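Local coordinates for fibronectin type III domain-containing protein (Simiduia agarivorans, PDB 6P2K) that probably hydrolyses beta-1,4-glucan backbones such as that of xyloglucan, as a zinc-binding beta-propeller enzyme of glycoside hydrolase family 74, at residues 7-12 with 766-771; 3-8 with 734-739. All coordinates share one frame; numbering follows the deposited sequence.

Contact 1 (7-12 with 766-771)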
# COMPACT_ATOMS: atom_id res chain seq x y z
N GLN B 7 15.73 29.86 27.58
CA GLN B 7 14.43 29.61 26.97
C GLN B 7 13.98 28.20 27.30
O GLN B 7 14.65 27.23 26.90
CB GLN B 7 14.53 29.80 25.45
CG GLN B 7 13.22 29.64 24.71
CD GLN B 7 13.30 30.16 23.28
OE1 GLN B 7 14.39 30.26 22.71
NE2 GLN B 7 12.16 30.51 22.70
N PRO B 8 12.87 28.02 28.01
CA PRO B 8 12.40 26.67 28.35
C PRO B 8 11.71 26.00 27.17
O PRO B 8 11.03 26.65 26.37
CB PRO B 8 11.41 26.92 29.49
CG PRO B 8 10.86 28.28 29.21
CD PRO B 8 11.99 29.07 28.58
N LEU B 9 11.90 24.68 27.08
CA LEU B 9 11.32 23.86 26.02
C LEU B 9 10.74 22.61 26.69
O LEU B 9 11.39 21.57 26.75
CB LEU B 9 12.37 23.51 24.95
CG LEU B 9 13.12 24.67 24.29
CD1 LEU B 9 14.32 24.16 23.51
CD2 LEU B 9 12.20 25.48 23.39
N ASN B 10 9.51 22.72 27.19
CA ASN B 10 8.97 21.70 28.08
C ASN B 10 7.46 21.57 27.91
O ASN B 10 6.80 22.55 27.56
CB ASN B 10 9.31 22.01 29.54
CG ASN B 10 10.79 21.93 29.81
OD1 ASN B 10 11.38 20.84 29.74
ND2 ASN B 10 11.41 23.06 30.11
N PRO B 11 6.90 20.39 28.17
CA PRO B 11 5.45 20.21 28.02
C PRO B 11 4.64 20.64 29.23
O PRO B 11 3.40 20.66 29.14
CB PRO B 11 5.32 18.70 27.80
CG PRO B 11 6.45 18.12 28.59
CD PRO B 11 7.58 19.13 28.50
N GLY B 12 5.28 20.99 30.34
CA GLY B 12 4.55 21.45 31.51
C GLY B 12 4.55 20.47 32.67
O GLY B 12 4.20 19.29 32.50
N LEU B 766 14.17 20.91 30.11
CA LEU B 766 15.10 21.31 29.06
C LEU B 766 15.06 22.81 28.86
O LEU B 766 13.99 23.42 28.82
CB LEU B 766 14.74 20.60 27.75
CG LEU B 766 15.43 21.08 26.47
CD1 LEU B 766 16.92 20.78 26.51
CD2 LEU B 766 14.77 20.44 25.26
N TRP B 767 16.25 23.41 28.72
CA TRP B 767 16.40 24.83 28.47
C TRP B 767 17.45 25.03 27.38
O TRP B 767 18.37 24.21 27.23
CB TRP B 767 16.83 25.59 29.73
CG TRP B 767 15.86 25.46 30.86
CD1 TRP B 767 15.66 24.37 31.65
CD2 TRP B 767 14.97 26.47 31.34
NE1 TRP B 767 14.69 24.63 32.58
CE2 TRP B 767 14.25 25.92 32.41
CE3 TRP B 767 14.70 27.79 30.96
CZ2 TRP B 767 13.28 26.64 33.12
CZ3 TRP B 767 13.75 28.50 31.65
CH2 TRP B 767 13.05 27.93 32.72
N ARG B 768 17.33 26.13 26.64
CA ARG B 768 18.31 26.47 25.62
C ARG B 768 18.66 27.95 25.70
O ARG B 768 17.85 28.78 26.11
CB ARG B 768 17.83 26.10 24.21
CG ARG B 768 16.96 27.15 23.54
CD ARG B 768 16.73 26.80 22.08
NE ARG B 768 16.02 27.87 21.39
CZ ARG B 768 15.73 27.85 20.09
NH1 ARG B 768 16.10 26.83 19.34
NH2 ARG B 768 15.08 28.88 19.55
N ARG B 769 19.88 28.26 25.29
CA ARG B 769 20.43 29.60 25.35
C ARG B 769 21.18 29.90 24.07
O ARG B 769 21.89 29.04 23.54
CB ARG B 769 21.37 29.76 26.56
CG ARG B 769 21.88 31.18 26.78
CD ARG B 769 23.01 31.22 27.80
NE ARG B 769 23.31 32.58 28.22
CZ ARG B 769 24.11 33.41 27.54
NH1 ARG B 769 24.68 33.01 26.42
NH2 ARG B 769 24.34 34.63 28.00
N SER B 770 21.00 31.12 23.56
CA SER B 770 21.78 31.57 22.41
C SER B 770 23.23 31.81 22.83
O SER B 770 23.50 32.33 23.91
CB SER B 770 21.17 32.85 21.84
OG SER B 770 21.47 32.97 20.46
N ILE B 771 24.16 31.43 21.96
CA ILE B 771 25.59 31.53 22.23
C ILE B 771 26.21 32.41 21.15
O ILE B 771 26.14 32.09 19.96
CB ILE B 771 26.27 30.15 22.25
CG1 ILE B 771 25.66 29.27 23.35
CG2 ILE B 771 27.77 30.30 22.45
CD1 ILE B 771 25.93 29.75 24.75
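Q7 and R768 form an antiparallel hydrogen-bonded pair: Q7 N gives to R768 O (2.8 Å) and R768 N to Q7 O (2.9 Å). Their side chains run alongside in the same direction, Q7 CG lying anti to its backbone N (chi1 -177°), and R768 NE donates to Q7 OE1 at 3.2 Å. That oxygen lies at the guanidinium edge, near its plane, whereas NE sits above the amide plane. On the other face of the sheet, P8 CB stands over the six-membered ring of W767, 3.6 Å from its centroid, a CH-pi contact within the non-hydrogen-bonded pair. L9 N reaches L766 O (3.0 Å). N10 OD1 takes the nearly straight bond from L766 N (2.8 Å, 171°) on an in-plane lone pair, and N10 ND2 bonds weakly to L766 O. Further out, R768 NH1 forms a salt bridge with D751 and a hydrogen bond with Y758 OH, Y756 makes a cation-pi contact with R768, and Q415 gives N10 OD1 a second donor. The N10 amide pairs with L766 much as a peptide group would, continuing the antiparallel bonding after L9 where N-terminal strand 7-8 joins blade strand 765-770 of the beta-propeller.

Contact 2 (3-8 with 734-739); sequences ATVWQP and ITDDLH
D737 CG sits between its backbone N and carbonyl carbon (chi1 52°), bringing the carboxylate up to the N-H groups of V5 and W6, while W6 CG lies beside its own backbone N (chi1 -77°), sending the indole toward the 734-739 loop. OD2 of D737 accepts V5 N at 2.8 Å, met on its syn side but out of the carboxylate plane, and OD1 of D737 accepts W6 N at 2.9 Å through its syn lone pair. OD1 also lies at the edge of the indole, whose plane is turned 48° from the carboxylate. Beside CD1 on the same edge, W6 NE1 donates to I734 O at 3.0 Å, the oxygen lying in the ring plane. L738 covers one face of the indole: its CB stands 3.6 Å from the centroid of the five-membered ring, a CH-pi contact, while L738 CD2 lies over the centre of the indole. A type II' turn, T735 to L738, is closed by L738 N to T735 O (2.9 Å). The residues before strand 7-8 are thus held by the turn after strand 729-733, in the loop leading into the next sheet. Two N-H groups gripping one carboxylate probably favour its ionised form.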
# COMPACT_ATOMS: atom_id res chain seq x y z
N ALA B 3 14.07 41.28 29.93
CA ALA B 3 13.91 40.25 28.92
C ALA B 3 14.42 38.92 29.47
O ALA B 3 14.97 38.84 30.57
CB ALA B 3 14.65 40.61 27.63
N THR B 4 14.22 37.87 28.68
CA THR B 4 14.64 36.52 29.04
C THR B 4 15.84 36.10 28.20
O THR B 4 15.99 36.49 27.05
CB THR B 4 13.50 35.52 28.84
OG1 THR B 4 13.41 35.17 27.45
CG2 THR B 4 12.18 36.10 29.30
N VAL B 5 16.70 35.28 28.81
CA VAL B 5 17.87 34.72 28.14
C VAL B 5 17.73 33.22 27.94
O VAL B 5 17.75 32.73 26.81
CB VAL B 5 19.17 35.06 28.91
CG1 VAL B 5 20.38 34.83 28.03
CG2 VAL B 5 19.13 36.50 29.41
N TRP B 6 17.58 32.47 29.03
CA TRP B 6 17.36 31.03 28.94
C TRP B 6 15.91 30.75 28.54
O TRP B 6 14.98 31.34 29.11
CB TRP B 6 17.70 30.35 30.26
CG TRP B 6 19.17 30.20 30.47
CD1 TRP B 6 20.00 31.06 31.13
CD2 TRP B 6 19.99 29.12 30.02
NE1 TRP B 6 21.29 30.58 31.11
CE2 TRP B 6 21.31 29.39 30.44
CE3 TRP B 6 19.74 27.94 29.31
CZ2 TRP B 6 22.37 28.53 30.17
CZ3 TRP B 6 20.80 27.09 29.04
CH2 TRP B 6 22.09 27.39 29.47
N GLN B 7 15.73 29.86 27.58
CA GLN B 7 14.43 29.61 26.97
C GLN B 7 13.98 28.20 27.30
O GLN B 7 14.65 27.23 26.90
CB GLN B 7 14.53 29.80 25.45
CG GLN B 7 13.22 29.64 24.71
CD GLN B 7 13.30 30.16 23.28
OE1 GLN B 7 14.39 30.26 22.71
NE2 GLN B 7 12.16 30.51 22.70
N PRO B 8 12.87 28.02 28.01
CA PRO B 8 12.40 26.67 28.35
C PRO B 8 11.71 26.00 27.17
O PRO B 8 11.03 26.65 26.37
CB PRO B 8 11.41 26.92 29.49
CG PRO B 8 10.86 28.28 29.21
CD PRO B 8 11.99 29.07 28.58
N ILE B 734 27.35 32.61 32.54
CA ILE B 734 26.19 32.62 31.66
C ILE B 734 24.99 32.02 32.38
O ILE B 734 24.07 31.50 31.75
CB ILE B 734 26.47 31.86 30.34
CG1 ILE B 734 26.78 30.39 30.61
CG2 ILE B 734 27.61 32.52 29.58
CD1 ILE B 734 26.49 29.48 29.42
N THR B 735 24.99 32.10 33.71
CA THR B 735 23.84 31.63 34.48
C THR B 735 22.60 32.44 34.13
O THR B 735 21.53 31.87 33.86
CB THR B 735 24.13 31.71 35.98
OG1 THR B 735 25.37 31.06 36.26
CG2 THR B 735 23.02 31.03 36.77
N ASP B 736 22.72 33.77 34.12
CA ASP B 736 21.66 34.70 33.71
C ASP B 736 20.38 34.35 34.47
O ASP B 736 20.41 34.26 35.70
CB ASP B 736 21.54 34.70 32.19
CG ASP B 736 22.80 35.19 31.50
OD1 ASP B 736 23.42 36.16 32.01
OD2 ASP B 736 23.17 34.62 30.46
N ASP B 737 19.25 34.13 33.79
CA ASP B 737 17.98 33.89 34.45
C ASP B 737 17.68 32.40 34.66
O ASP B 737 16.53 32.05 34.93
CB ASP B 737 16.84 34.54 33.65
CG ASP B 737 16.86 34.15 32.19
OD1 ASP B 737 17.77 33.40 31.77
OD2 ASP B 737 15.95 34.59 31.45
N LEU B 738 18.69 31.53 34.56
CA LEU B 738 18.48 30.10 34.78
C LEU B 738 18.45 29.84 36.28
O LEU B 738 19.48 29.83 36.95
CB LEU B 738 19.57 29.28 34.10
CG LEU B 738 19.25 27.78 33.97
CD1 LEU B 738 17.99 27.56 33.13
CD2 LEU B 738 20.43 27.03 33.38
N HIS B 739 17.24 29.63 36.81
CA HIS B 739 17.09 29.57 38.26
C HIS B 739 17.44 28.19 38.81
O HIS B 739 18.01 28.08 39.90
CB HIS B 739 15.66 29.98 38.63
CG HIS B 739 15.35 31.41 38.31
ND1 HIS B 739 14.41 31.77 37.37
CD2 HIS B 739 15.85 32.56 38.81
CE1 HIS B 739 14.35 33.09 37.30
NE2 HIS B 739 15.22 33.59 38.17
O HOH W 1 14.20 32.36 31.16

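The centres of contacts 1 and 2 lie 9 Å apart, and both start from the N-terminal segment, sharing Q7 and P8. Along the chain, 3-8 and 7-12 come first; 734-739 and 766-771 follow more than 700 residues later. Strand 7-8 is one edge strand of the sheet, next to 765-770, which is followed by 754-761 and 745-751, a Velcro-type closure in which the chain's start completes a propeller blade built from its end. Contact 2 ties the residues before that strand to the loop joining strand 729-733 of the preceding sheet to 745-751. The contacts also touch: R769 NH2 forms a salt bridge with D736 OD2 (2.7 Å), and W767 packs on L738.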